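Local atomic coordinates of imidazolonepropionase (Unidentified, PDB entry 2Q09), a protein that catalyses the hydrolytic opening of the imidazolone-5-propanoate ring to N-formimidoyl-L-glutamate, the third step of histidine degradation. Residues A[210-215]-A[240-245]; A[215-220]-A[245-250]; A[251-256]-A[274-279]; A[263-268]-A[285-290]. All blocks are in the same frame, centred on the assembly; numbering follows the deposited sequence.

Contact 1 of 4, residues A[210-215]-A[240-245]; sequences AVDVFC and KGHMDQ. With FE (Fe (III) ion), chain B; DI6 (3-[(4S)-2,5-dioxoimidazolidin-4-yl]propanoic acid), chain C.
H242 meets four consecutive residues, D212 to C215, and its side chain can be followed atom by atom. Its CB lies 3.8 Å from CD1 of F214, at the edge of the phenyl ring. Chi1 of -80° sets CG anti to the carbonyl carbon, 3.8 Å from O5 of the inhibitor. Beyond it, CD2 comes closer, 3.2 Å from the same O5, an oxygen that also lies over one face of the F214 ring, offset toward its rim. On the other side of the imidazole, ND1 donates a weak hydrogen bond to D212 OD1, 3.3 Å away, and CE1 stands 3.1 Å from D212 OD2. The carboxylate and ring planes are 30° apart, and OD2 is in turn held by a salt bridge to K141. At the tip, NE2 binds the iron at 2.3 Å; H72, H74 and D317 bind the same ion. The backbones set this up: H242 N donates to V213 O at 2.7 Å, and K240 N to V211 O at 2.9 Å, between strands running parallel within 18°. D212 is thus placed as a second-shell carboxylate, consistent with orienting this metal histidine at the C-terminal end of parallel strands, as in the metal centre of an amidohydrolase TIM barrel.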
loop_
_atom_site.group_PDB
_atom_site.type_symbol
_atom_site.label_atom_id
_atom_site.label_comp_id
_atom_site.label_asym_id
_atom_site.label_seq_id
_atom_site.Cartn_x
_atom_site.Cartn_y
_atom_site.Cartn_z
ATOM N N ALA A 210 -2.564 -11.796 2.083
ATOM C CA ALA A 210 -1.555 -11.681 3.134
ATOM C C ALA A 210 -2.191 -11.462 4.502
ATOM O O ALA A 210 -3.393 -11.192 4.597
ATOM C CB ALA A 210 -0.602 -10.535 2.819
ATOM N N VAL A 211 -1.380 -11.607 5.551
ATOM C CA VAL A 211 -1.827 -11.413 6.928
ATOM C C VAL A 211 -0.946 -10.359 7.593
ATOM O O VAL A 211 0.279 -10.422 7.506
ATOM C CB VAL A 211 -1.754 -12.725 7.743
ATOM C CG1 VAL A 211 -2.180 -12.477 9.180
ATOM C CG2 VAL A 211 -2.640 -13.775 7.106
ATOM N N ASP A 212 -1.590 -9.406 8.263
ATOM C CA ASP A 212 -0.924 -8.280 8.923
ATOM C C ASP A 212 -1.201 -8.325 10.430
ATOM O O ASP A 212 -2.126 -9.009 10.873
ATOM C CB ASP A 212 -1.481 -6.977 8.328
ATOM C CG ASP A 212 -0.613 -5.757 8.607
ATOM O OD1 ASP A 212 0.284 -5.809 9.478
ATOM O OD2 ASP A 212 -0.854 -4.725 7.942
ATOM N N VAL A 213 -0.412 -7.585 11.203
ATOM C CA VAL A 213 -0.566 -7.541 12.657
ATOM C C VAL A 213 -0.111 -6.211 13.252
ATOM O O VAL A 213 0.883 -5.636 12.821
ATOM C CB VAL A 213 0.262 -8.652 13.349
ATOM C CG1 VAL A 213 0.212 -8.470 14.857
ATOM C CG2 VAL A 213 -0.266 -10.029 12.966
ATOM N N PHE A 214 -0.847 -5.724 14.244
ATOM C CA PHE A 214 -0.474 -4.494 14.927
ATOM C C PHE A 214 0.247 -4.906 16.205
ATOM O O PHE A 214 -0.375 -5.148 17.240
ATOM C CB PHE A 214 -1.706 -3.655 15.275
ATOM C CG PHE A 214 -1.384 -2.414 16.056
ATOM C CD1 PHE A 214 -0.351 -1.573 15.650
ATOM C CD2 PHE A 214 -2.134 -2.064 17.177
ATOM C CE1 PHE A 214 -0.070 -0.396 16.349
ATOM C CE2 PHE A 214 -1.858 -0.893 17.878
ATOM C CZ PHE A 214 -0.825 -0.058 17.459
ATOM N N CYS A 215 1.572 -4.997 16.121
ATOM C CA CYS A 215 2.402 -5.389 17.247
ATOM C C CYS A 215 2.868 -4.162 18.018
ATOM O O CYS A 215 3.718 -3.406 17.547
ATOM C CB CYS A 215 3.604 -6.177 16.732
ATOM S SG CYS A 215 4.830 -6.582 18.003
ATOM N N LYS A 240 3.085 -9.709 7.101
ATOM C CA LYS A 240 3.639 -8.363 7.186
ATOM C C LYS A 240 3.190 -7.829 8.541
ATOM O O LYS A 240 2.518 -8.538 9.295
ATOM C CB LYS A 240 3.083 -7.471 6.073
ATOM C CG LYS A 240 1.610 -7.121 6.245
ATOM C CD LYS A 240 1.099 -6.217 5.134
ATOM C CE LYS A 240 1.082 -6.956 3.799
ATOM N NZ LYS A 240 0.527 -6.109 2.709
ATOM N N GLY A 241 3.551 -6.595 8.867
ATOM C CA GLY A 241 3.127 -6.067 10.151
ATOM C C GLY A 241 3.322 -4.586 10.401
ATOM O O GLY A 241 4.207 -3.948 9.823
ATOM N N HIS A 242 2.463 -4.042 11.259
ATOM C CA HIS A 242 2.548 -2.641 11.663
ATOM C C HIS A 242 3.573 -2.673 12.794
ATOM O O HIS A 242 3.228 -2.981 13.935
ATOM C CB HIS A 242 1.205 -2.151 12.212
ATOM C CG HIS A 242 0.209 -1.778 11.156
ATOM N ND1 HIS A 242 -0.321 -2.686 10.266
ATOM C CD2 HIS A 242 -0.380 -0.590 10.880
ATOM C CE1 HIS A 242 -1.200 -2.073 9.488
ATOM N NE2 HIS A 242 -1.256 -0.803 9.841
HETATM N N MSE A 243 4.828 -2.361 12.484
HETATM C CA MSE A 243 5.882 -2.422 13.493
HETATM C C MSE A 243 6.559 -1.127 13.923
HETATM O O MSE A 243 6.696 -0.176 13.146
HETATM C CB MSE A 243 6.975 -3.385 13.029
HETATM C CG MSE A 243 7.092 -4.640 13.871
HETATM SE SE MSE A 243 5.461 -5.646 13.833
HETATM C CE MSE A 243 5.669 -6.413 12.102
ATOM N N ASP A 244 6.981 -1.120 15.185
ATOM C CA ASP A 244 7.702 -0.001 15.778
ATOM C C ASP A 244 7.136 1.392 15.524
ATOM O O ASP A 244 7.892 2.338 15.289
ATOM C CB ASP A 244 9.161 -0.042 15.313
ATOM C CG ASP A 244 9.832 -1.374 15.610
ATOM O OD1 ASP A 244 9.733 -1.844 16.763
ATOM O OD2 ASP A 244 10.466 -1.947 14.695
ATOM N N GLN A 245 5.815 1.526 15.570
ATOM C CA GLN A 245 5.199 2.830 15.355
ATOM C C GLN A 245 5.225 3.661 16.642
ATOM O O GLN A 245 5.502 4.862 16.603
ATOM C CB GLN A 245 3.754 2.671 14.864
ATOM C CG GLN A 245 3.034 3.987 14.594
ATOM C CD GLN A 245 1.578 3.791 14.195
ATOM O OE1 GLN A 245 0.959 2.787 14.540
ATOM N NE2 GLN A 245 1.023 4.763 13.476
HETATM FE FE FE B . -1.938 1.102 8.686
HETATM N N1 DI6 C . -1.595 2.263 13.325
HETATM C C2 DI6 C . -2.218 3.357 12.838
HETATM O O2 DI6 C . -1.782 4.494 12.794
HETATM C C3 DI6 C . -3.597 2.868 12.330
HETATM N N4 DI6 C . -3.552 1.424 12.651
HETATM C C5 DI6 C . -2.356 1.166 13.217
HETATM O O5 DI6 C . -2.003 0.054 13.583
HETATM C C6 DI6 C . -4.728 3.587 13.050
HETATM C C7 DI6 C . -6.113 3.134 12.581
HETATM C C8 DI6 C . -7.292 3.834 13.272
HETATM O O9 DI6 C . -8.410 3.747 12.726
HETATM O O10 DI6 C . -7.121 4.469 14.344
HETATM O O HOH W 1 6.154 -2.355 17.852
HETATM O O HOH W 2 -1.438 2.833 10.332
#

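Contact 2 of 4, residues A[215-220]-A[245-250]; sequences CEHIGF and QLSNLG. With DI6 (3-[(4S)-2,5-dioxoimidazolidin-4-yl]propanoic acid), chain C.
The E216 carboxylate and the S247 hydroxyl sit abnormally close: OG donates to OE2 across 2.4 Å, a hydrogen bond so short that its exact length is doubtful. The same carboxylate grips the opposing loop through its other oxygen. OE1 accepts L246 N at 2.9 Å, with the donor well above the carboxylate plane (62°), and S247 N weakly; water 3 links OE1 to Q245 N. CG of E216 is anti to the backbone N (chi1 -166°), and a bend at chi2 then turns the chain toward 246-247. H217 ND1 donates to OE2 at 2.9 Å, almost in its own ring plane, while CE1 at the ring edge meets L246 CB at 3.4 Å. I218 CD1 presses tightly on L246 CD1, and L249 CD1 lies 3.5 Å from E216 C. Beyond this hub Q245 reaches the inhibitor: OE1 accepts its N1 and NE2 donates to its O2, both at 2.9 Å. An alanine at Q245 would probably leave N1 and O2 without these paired mates and the inhibitor ring freer to shift. E216 to G219 form a type I turn closed by a classic bulge, in which G219 and F220 face E216. These are two successive beta-alpha loops, the elements that line the active-site mouth of an amidohydrolase TIM barrel.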
loop_
_atom_site.group_PDB
_atom_site.type_symbol
_atom_site.label_atom_id
_atom_site.label_comp_id
_atom_site.label_asym_id
_atom_site.label_seq_id
_atom_site.Cartn_x
_atom_site.Cartn_y
_atom_site.Cartn_z
ATOM N N CYS A 215 1.572 -4.997 16.121
ATOM C CA CYS A 215 2.402 -5.389 17.247
ATOM C C CYS A 215 2.868 -4.162 18.018
ATOM O O CYS A 215 3.718 -3.406 17.547
ATOM C CB CYS A 215 3.604 -6.177 16.732
ATOM S SG CYS A 215 4.830 -6.582 18.003
ATOM N N GLU A 216 2.323 -3.976 19.214
ATOM C CA GLU A 216 2.665 -2.810 20.015
ATOM C C GLU A 216 2.182 -3.011 21.451
ATOM O O GLU A 216 1.444 -3.958 21.729
ATOM C CB GLU A 216 1.995 -1.585 19.381
ATOM C CG GLU A 216 2.478 -0.236 19.865
ATOM C CD GLU A 216 3.932 0.004 19.547
ATOM O OE1 GLU A 216 4.269 0.219 18.364
ATOM O OE2 GLU A 216 4.743 -0.036 20.489
ATOM N N HIS A 217 2.601 -2.138 22.365
ATOM C CA HIS A 217 2.184 -2.252 23.757
ATOM C C HIS A 217 0.673 -2.132 23.888
ATOM O O HIS A 217 0.058 -2.842 24.679
ATOM C CB HIS A 217 2.879 -1.194 24.630
ATOM C CG HIS A 217 2.753 0.202 24.110
ATOM N ND1 HIS A 217 3.276 0.586 22.898
ATOM C CD2 HIS A 217 2.185 1.306 24.653
ATOM C CE1 HIS A 217 3.040 1.876 22.711
ATOM N NE2 HIS A 217 2.381 2.334 23.759
ATOM N N ILE A 218 0.073 -1.235 23.113
ATOM C CA ILE A 218 -1.375 -1.065 23.145
ATOM C C ILE A 218 -1.988 -1.882 22.007
ATOM O O ILE A 218 -3.164 -1.739 21.677
ATOM C CB ILE A 218 -1.794 0.429 23.011
ATOM C CG1 ILE A 218 -1.456 0.967 21.623
ATOM C CG2 ILE A 218 -1.086 1.256 24.063
ATOM C CD1 ILE A 218 -1.777 2.434 21.419
ATOM N N GLY A 219 -1.165 -2.744 21.415
ATOM C CA GLY A 219 -1.612 -3.595 20.330
ATOM C C GLY A 219 -1.454 -5.043 20.744
ATOM O O GLY A 219 -1.956 -5.448 21.793
ATOM N N PHE A 220 -0.760 -5.822 19.925
ATOM C CA PHE A 220 -0.536 -7.228 20.230
ATOM C C PHE A 220 0.936 -7.452 20.541
ATOM O O PHE A 220 1.809 -6.865 19.910
ATOM C CB PHE A 220 -0.985 -8.101 19.054
ATOM C CG PHE A 220 -2.474 -8.165 18.901
ATOM C CD1 PHE A 220 -3.208 -9.157 19.540
ATOM C CD2 PHE A 220 -3.150 -7.191 18.175
ATOM C CE1 PHE A 220 -4.599 -9.171 19.470
ATOM C CE2 PHE A 220 -4.540 -7.196 18.100
ATOM C CZ PHE A 220 -5.264 -8.188 18.749
ATOM N N GLN A 245 5.815 1.526 15.570
ATOM C CA GLN A 245 5.199 2.830 15.355
ATOM C C GLN A 245 5.225 3.661 16.642
ATOM O O GLN A 245 5.502 4.862 16.603
ATOM C CB GLN A 245 3.754 2.671 14.864
ATOM C CG GLN A 245 3.034 3.987 14.594
ATOM C CD GLN A 245 1.578 3.791 14.195
ATOM O OE1 GLN A 245 0.959 2.787 14.540
ATOM N NE2 GLN A 245 1.023 4.763 13.476
ATOM N N LEU A 246 4.934 3.019 17.775
ATOM C CA LEU A 246 4.916 3.712 19.061
ATOM C C LEU A 246 6.054 3.271 19.985
ATOM O O LEU A 246 6.469 4.023 20.868
ATOM C CB LEU A 246 3.563 3.495 19.761
ATOM C CG LEU A 246 2.293 3.885 18.987
ATOM C CD1 LEU A 246 1.065 3.563 19.822
ATOM C CD2 LEU A 246 2.327 5.365 18.630
ATOM N N SER A 247 6.541 2.047 19.791
ATOM C CA SER A 247 7.646 1.523 20.589
ATOM C C SER A 247 8.213 0.285 19.912
ATOM O O SER A 247 7.590 -0.282 19.021
ATOM C CB SER A 247 7.184 1.172 22.010
ATOM O OG SER A 247 6.533 -0.082 22.056
ATOM N N ASN A 248 9.401 -0.133 20.335
ATOM C CA ASN A 248 10.035 -1.307 19.750
ATOM C C ASN A 248 9.894 -2.516 20.671
ATOM O O ASN A 248 10.383 -2.505 21.800
ATOM C CB ASN A 248 11.521 -1.036 19.489
ATOM C CG ASN A 248 12.144 -2.067 18.569
ATOM O OD1 ASN A 248 11.966 -3.268 18.760
ATOM N ND2 ASN A 248 12.880 -1.603 17.568
ATOM N N LEU A 249 9.214 -3.549 20.185
ATOM C CA LEU A 249 9.033 -4.769 20.958
ATOM C C LEU A 249 9.839 -5.895 20.324
ATOM O O LEU A 249 9.866 -7.021 20.838
ATOM C CB LEU A 249 7.552 -5.168 21.000
ATOM C CG LEU A 249 6.561 -4.210 21.667
ATOM C CD1 LEU A 249 5.165 -4.821 21.623
ATOM C CD2 LEU A 249 6.972 -3.944 23.106
ATOM N N GLY A 250 10.500 -5.585 19.211
ATOM C CA GLY A 250 11.291 -6.579 18.509
ATOM C C GLY A 250 10.480 -7.211 17.395
ATOM O O GLY A 250 10.872 -8.219 16.819
HETATM N N1 DI6 C . -1.595 2.263 13.325
HETATM C C2 DI6 C . -2.218 3.357 12.838
HETATM O O2 DI6 C . -1.782 4.494 12.794
HETATM C C3 DI6 C . -3.597 2.868 12.330
HETATM N N4 DI6 C . -3.552 1.424 12.651
HETATM C C5 DI6 C . -2.356 1.166 13.217
HETATM O O5 DI6 C . -2.003 0.054 13.583
HETATM C C6 DI6 C . -4.728 3.587 13.050
HETATM C C7 DI6 C . -6.113 3.134 12.581
HETATM C C8 DI6 C . -7.292 3.834 13.272
HETATM O O9 DI6 C . -8.410 3.747 12.726
HETATM O O10 DI6 C . -7.121 4.469 14.344
HETATM O O HOH W 1 6.154 -2.355 17.852
HETATM O O HOH W 3 3.829 -0.740 15.732
#

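Contact 3 of 4, residues A[251-256]-A[274-279]; sequences GSTLAA and IQALAH
A256 places its CB against two residues of helix 271-280: the CB of A276 at 3.9 Å and the CD2 of L277 at 4.0 Å. Both contacts are purely apolar, and no hydrogen bond crosses between 251-256 and 274-279. L277 supplies the longer reach. Its CG is anti to the carbonyl carbon (chi1 -57°), and from there the CD2 branch extends toward the opposite helix, where it also lies 3.8 Å from the carbonyl O of S252. That oxygen already accepts the A256 N within its own helix, so the methyl packs on a backbone group whose polar bond is made. One turn away from this pair, T253 OG1 approaches A276 CB at 4.3 Å, a looser contact on the more solvent-accessible side.

The axes of the two short helical segments come within 8.6 Å of each other, and the segments run in nearly the same direction, 19° apart. The small residues, alanine against alanine where the CB atoms of A256 and A276 meet, are consistent with this closeness. The CA atoms of A256 and L277 are 5.8 Å apart. The buried area is nevertheless modest, 175 Å², with five residues touching.

Beneath the pair lies strand 262-265, which the chain enters after the first helix and leaves before the second: S252, A255 and L277 all touch V263. S252 OG is hydrogen-bonded to D244, and S252 and A255 also pack on M243 of strand 238-243. L254 and A255 meet helix 222-234, so helix 251-257 is packed between helices 222-234 and 271-280 on the outside of the barrel.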
loop_
_atom_site.group_PDB
_atom_site.type_symbol
_atom_site.label_atom_id
_atom_site.label_comp_id
_atom_site.label_asym_id
_atom_site.label_seq_id
_atom_site.Cartn_x
_atom_site.Cartn_y
_atom_site.Cartn_z
ATOM N N GLY A 251 9.338 -6.603 17.094
ATOM C CA GLY A 251 8.461 -7.111 16.058
ATOM C C GLY A 251 9.075 -7.201 14.675
ATOM O O GLY A 251 8.830 -8.163 13.952
ATOM N N SER A 252 9.870 -6.207 14.293
ATOM C CA SER A 252 10.486 -6.218 12.974
ATOM C C SER A 252 11.400 -7.430 12.792
ATOM O O SER A 252 11.455 -8.012 11.714
ATOM C CB SER A 252 11.269 -4.924 12.743
ATOM O OG SER A 252 10.389 -3.821 12.621
ATOM N N THR A 253 12.120 -7.808 13.845
ATOM C CA THR A 253 13.015 -8.963 13.765
ATOM C C THR A 253 12.226 -10.264 13.664
ATOM O O THR A 253 12.648 -11.205 12.995
ATOM C CB THR A 253 13.950 -9.031 14.991
ATOM O OG1 THR A 253 14.812 -7.885 14.993
ATOM C CG2 THR A 253 14.795 -10.302 14.951
ATOM N N LEU A 254 11.078 -10.314 14.327
ATOM C CA LEU A 254 10.234 -11.501 14.282
ATOM C C LEU A 254 9.681 -11.655 12.869
ATOM O O LEU A 254 9.734 -12.736 12.274
ATOM C CB LEU A 254 9.080 -11.364 15.277
ATOM C CG LEU A 254 7.992 -12.442 15.228
ATOM C CD1 LEU A 254 8.576 -13.803 15.589
ATOM C CD2 LEU A 254 6.879 -12.064 16.191
ATOM N N ALA A 255 9.151 -10.560 12.335
ATOM C CA ALA A 255 8.593 -10.557 10.992
ATOM C C ALA A 255 9.652 -10.973 9.979
ATOM O O ALA A 255 9.378 -11.756 9.067
ATOM C CB ALA A 255 8.051 -9.167 10.654
ATOM N N ALA A 256 10.864 -10.452 10.141
ATOM C CA ALA A 256 11.950 -10.791 9.230
ATOM C C ALA A 256 12.254 -12.288 9.290
ATOM O O ALA A 256 12.579 -12.903 8.276
ATOM C CB ALA A 256 13.202 -9.984 9.576
ATOM N N ILE A 274 17.167 -3.547 11.653
ATOM C CA ILE A 274 17.573 -3.133 10.318
ATOM C C ILE A 274 18.452 -4.207 9.690
ATOM O O ILE A 274 18.309 -4.522 8.507
ATOM C CB ILE A 274 18.336 -1.789 10.363
ATOM C CG1 ILE A 274 17.375 -0.670 10.784
ATOM C CG2 ILE A 274 18.960 -1.490 9.008
ATOM C CD1 ILE A 274 18.000 0.704 10.825
ATOM N N GLN A 275 19.344 -4.776 10.490
ATOM C CA GLN A 275 20.234 -5.825 10.011
ATOM C C GLN A 275 19.422 -7.046 9.587
ATOM O O GLN A 275 19.744 -7.704 8.602
ATOM C CB GLN A 275 21.235 -6.224 11.103
ATOM C CG GLN A 275 22.056 -5.072 11.673
ATOM C CD GLN A 275 22.500 -4.073 10.619
ATOM O OE1 GLN A 275 22.876 -4.443 9.507
ATOM N NE2 GLN A 275 22.474 -2.795 10.977
ATOM N N ALA A 276 18.360 -7.339 10.337
ATOM C CA ALA A 276 17.502 -8.478 10.038
ATOM C C ALA A 276 16.758 -8.233 8.738
ATOM O O ALA A 276 16.642 -9.129 7.904
ATOM C CB ALA A 276 16.509 -8.698 11.174
ATOM N N LEU A 277 16.240 -7.019 8.568
ATOM C CA LEU A 277 15.514 -6.678 7.353
ATOM C C LEU A 277 16.418 -6.809 6.133
ATOM O O LEU A 277 16.019 -7.374 5.119
ATOM C CB LEU A 277 14.960 -5.249 7.439
ATOM C CG LEU A 277 14.046 -4.950 8.635
ATOM C CD1 LEU A 277 13.321 -3.633 8.398
ATOM C CD2 LEU A 277 13.039 -6.075 8.818
ATOM N N ALA A 278 17.632 -6.281 6.232
ATOM C CA ALA A 278 18.588 -6.332 5.129
ATOM C C ALA A 278 18.886 -7.768 4.716
ATOM O O ALA A 278 18.942 -8.088 3.533
ATOM C CB ALA A 278 19.886 -5.630 5.529
ATOM N N HIS A 279 19.060 -8.628 5.710
ATOM C CA HIS A 279 19.372 -10.029 5.471
ATOM C C HIS A 279 18.224 -10.850 4.886
ATOM O O HIS A 279 18.447 -11.704 4.029
ATOM C CB HIS A 279 19.839 -10.671 6.776
ATOM C CG HIS A 279 20.217 -12.108 6.628
ATOM N ND1 HIS A 279 21.290 -12.517 5.861
ATOM C CD2 HIS A 279 19.657 -13.235 7.126
ATOM C CE1 HIS A 279 21.371 -13.835 5.894
ATOM N NE2 HIS A 279 20.392 -14.296 6.653
#

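Contact 4 of 4, residues A[263-268]-A[285-290]; sequences VDHLEY and TLLPTA
L287 covers one face of the H265 imidazole: its CD1 sits over the ring centre, 3.3 Å from the centroid and 11° off the normal, a CH-pi contact. At the ring edge, in plane, A290 CB lies 3.9 Å from CE1. Also in the plane, water 6 is hydrogen-bonded to ND1 at 2.8 Å, and it reaches E267 OE2 and L287 O as well. The ring touches the inhibitor and meets that of H242. An alanine at H265 would probably leave L287 CD1 without the ring it covers and water 6 without its ND1 partner, loosening the wall of the pocket.

The next shell is backbone. H265 N donates to T285 O at 3.0 Å and T285 N to V263 O at 2.9 Å, the latter almost straight (178°); this is a parallel pairing with D264 opposite T285. H265 itself has a positive phi (97°), so the chain turns off the strand there. Water 5 ties H265 O to L287 N. D264 and T285 lie side by side, pointing the same way, with D264 CG 3.5 Å from T285 CB. Water 4 joins their oxygens, and D264 OD1 is hydrogen-bonded to the iron ligand H72.

Strand 262-265 runs between strands 238-243 and 283-286, D264 and L266 bonding to the M243 backbone. After L287, the N-cap, helix 288-293 begins and packs through P288 and T289 on helix 328-339.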
loop_
_atom_site.group_PDB
_atom_site.type_symbol
_atom_site.label_atom_id
_atom_site.label_comp_id
_atom_site.label_asym_id
_atom_site.label_seq_id
_atom_site.Cartn_x
_atom_site.Cartn_y
_atom_site.Cartn_z
ATOM N N VAL A 263 7.577 -4.541 6.682
ATOM C CA VAL A 263 7.263 -4.107 8.040
ATOM C C VAL A 263 6.938 -2.638 7.825
ATOM O O VAL A 263 7.655 -1.946 7.100
ATOM C CB VAL A 263 8.454 -4.270 9.017
ATOM C CG1 VAL A 263 8.595 -5.736 9.409
ATOM C CG2 VAL A 263 9.734 -3.774 8.384
ATOM N N ASP A 264 5.863 -2.156 8.442
ATOM C CA ASP A 264 5.434 -0.778 8.215
ATOM C C ASP A 264 5.392 0.156 9.429
ATOM O O ASP A 264 5.043 -0.256 10.527
ATOM C CB ASP A 264 4.061 -0.799 7.532
ATOM C CG ASP A 264 3.988 -1.802 6.377
ATOM O OD1 ASP A 264 3.074 -1.679 5.539
ATOM O OD2 ASP A 264 4.824 -2.727 6.305
ATOM N N HIS A 265 5.728 1.428 9.181
ATOM C CA HIS A 265 5.811 2.520 10.167
ATOM C C HIS A 265 7.275 2.663 10.575
ATOM O O HIS A 265 7.975 3.540 10.072
ATOM C CB HIS A 265 4.914 2.268 11.382
ATOM C CG HIS A 265 3.476 2.612 11.141
ATOM N ND1 HIS A 265 3.065 3.894 10.836
ATOM C CD2 HIS A 265 2.362 1.845 11.146
ATOM C CE1 HIS A 265 1.754 3.900 10.662
ATOM N NE2 HIS A 265 1.304 2.671 10.842
ATOM N N LEU A 266 7.734 1.816 11.495
ATOM C CA LEU A 266 9.139 1.800 11.893
ATOM C C LEU A 266 9.751 3.013 12.593
ATOM O O LEU A 266 10.976 3.132 12.630
ATOM C CB LEU A 266 9.984 1.474 10.655
ATOM C CG LEU A 266 9.847 0.111 9.961
ATOM C CD1 LEU A 266 8.437 -0.437 10.072
ATOM C CD2 LEU A 266 10.246 0.262 8.509
ATOM N N GLU A 267 8.939 3.910 13.144
ATOM C CA GLU A 267 9.495 5.077 13.830
ATOM C C GLU A 267 10.582 4.675 14.834
ATOM O O GLU A 267 11.611 5.342 14.949
ATOM C CB GLU A 267 8.400 5.852 14.578
ATOM C CG GLU A 267 7.598 6.861 13.749
ATOM C CD GLU A 267 6.738 6.213 12.693
ATOM O OE1 GLU A 267 6.401 5.024 12.851
ATOM O OE2 GLU A 267 6.381 6.900 11.712
ATOM N N TYR A 268 10.347 3.577 15.551
ATOM C CA TYR A 268 11.285 3.094 16.568
ATOM C C TYR A 268 12.140 1.888 16.182
ATOM O O TYR A 268 12.597 1.145 17.051
ATOM C CB TYR A 268 10.513 2.769 17.851
ATOM C CG TYR A 268 9.948 3.984 18.549
ATOM C CD1 TYR A 268 10.692 4.670 19.507
ATOM C CD2 TYR A 268 8.684 4.479 18.221
ATOM C CE1 TYR A 268 10.192 5.823 20.124
ATOM C CE2 TYR A 268 8.176 5.626 18.824
ATOM C CZ TYR A 268 8.935 6.294 19.776
ATOM O OH TYR A 268 8.445 7.435 20.373
ATOM N N THR A 285 8.349 -0.154 4.895
ATOM C CA THR A 285 7.346 0.757 4.371
ATOM C C THR A 285 7.177 1.996 5.245
ATOM O O THR A 285 6.824 1.908 6.421
ATOM C CB THR A 285 5.984 0.055 4.211
ATOM O OG1 THR A 285 6.127 -1.060 3.321
ATOM C CG2 THR A 285 4.951 1.023 3.607
ATOM N N LEU A 286 7.448 3.151 4.658
ATOM C CA LEU A 286 7.326 4.422 5.362
ATOM C C LEU A 286 5.917 4.976 5.187
ATOM O O LEU A 286 5.364 4.965 4.084
ATOM C CB LEU A 286 8.354 5.410 4.816
ATOM C CG LEU A 286 9.805 4.906 4.918
ATOM C CD1 LEU A 286 10.745 5.912 4.270
ATOM C CD2 LEU A 286 10.182 4.700 6.392
ATOM N N LEU A 287 5.343 5.463 6.282
ATOM C CA LEU A 287 3.985 6.003 6.271
ATOM C C LEU A 287 4.057 7.408 6.852
ATOM O O LEU A 287 3.694 7.640 8.008
ATOM C CB LEU A 287 3.084 5.097 7.117
ATOM C CG LEU A 287 3.091 3.640 6.623
ATOM C CD1 LEU A 287 2.351 2.758 7.619
ATOM C CD2 LEU A 287 2.429 3.544 5.251
ATOM N N PRO A 288 4.547 8.366 6.047
ATOM C CA PRO A 288 4.709 9.774 6.426
ATOM C C PRO A 288 3.437 10.517 6.825
ATOM O O PRO A 288 3.473 11.404 7.674
ATOM C CB PRO A 288 5.375 10.386 5.196
ATOM C CG PRO A 288 4.758 9.598 4.073
ATOM C CD PRO A 288 4.827 8.177 4.611
ATOM N N THR A 289 2.317 10.161 6.211
ATOM C CA THR A 289 1.054 10.831 6.506
ATOM C C THR A 289 0.574 10.599 7.936
ATOM O O THR A 289 0.061 11.518 8.577
ATOM C CB THR A 289 -0.040 10.400 5.513
ATOM O OG1 THR A 289 0.398 10.703 4.182
ATOM C CG2 THR A 289 -1.334 11.154 5.783
ATOM N N ALA A 290 0.748 9.378 8.436
ATOM C CA ALA A 290 0.347 9.058 9.803
ATOM C C ALA A 290 1.280 9.800 10.766
ATOM O O ALA A 290 0.871 10.239 11.846
ATOM C CB ALA A 290 0.434 7.541 10.044
HETATM O O HOH W 4 3.903 -2.311 2.780
HETATM O O HOH W 5 6.854 5.558 8.714
HETATM O O HOH W 6 4.150 6.427 10.567
#

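All four contacts lie in consecutive strands, loops and helices of the TIM barrel. Contact 1 joins strands 210-213 and 238-243; contact 2, its centre about 9 Å away, joins the loops that follow those same strands, with C215 and Q245 shared. Their segments alternate along the chain, and both close before contacts 3 and 4 open, whose segments alternate in turn. Contact 3 pairs the outer helices on either side, in sequence, of strand 262-265, and contact 4 joins that strand to 283-286, their centres about 15 Å apart. Strands 238-243 and 262-265 are neighbours, linking contacts 1 and 4. Contacts 1, 2 and 4 lie beside the iron and inhibitor, while contact 3 packs the outer helical layer behind them.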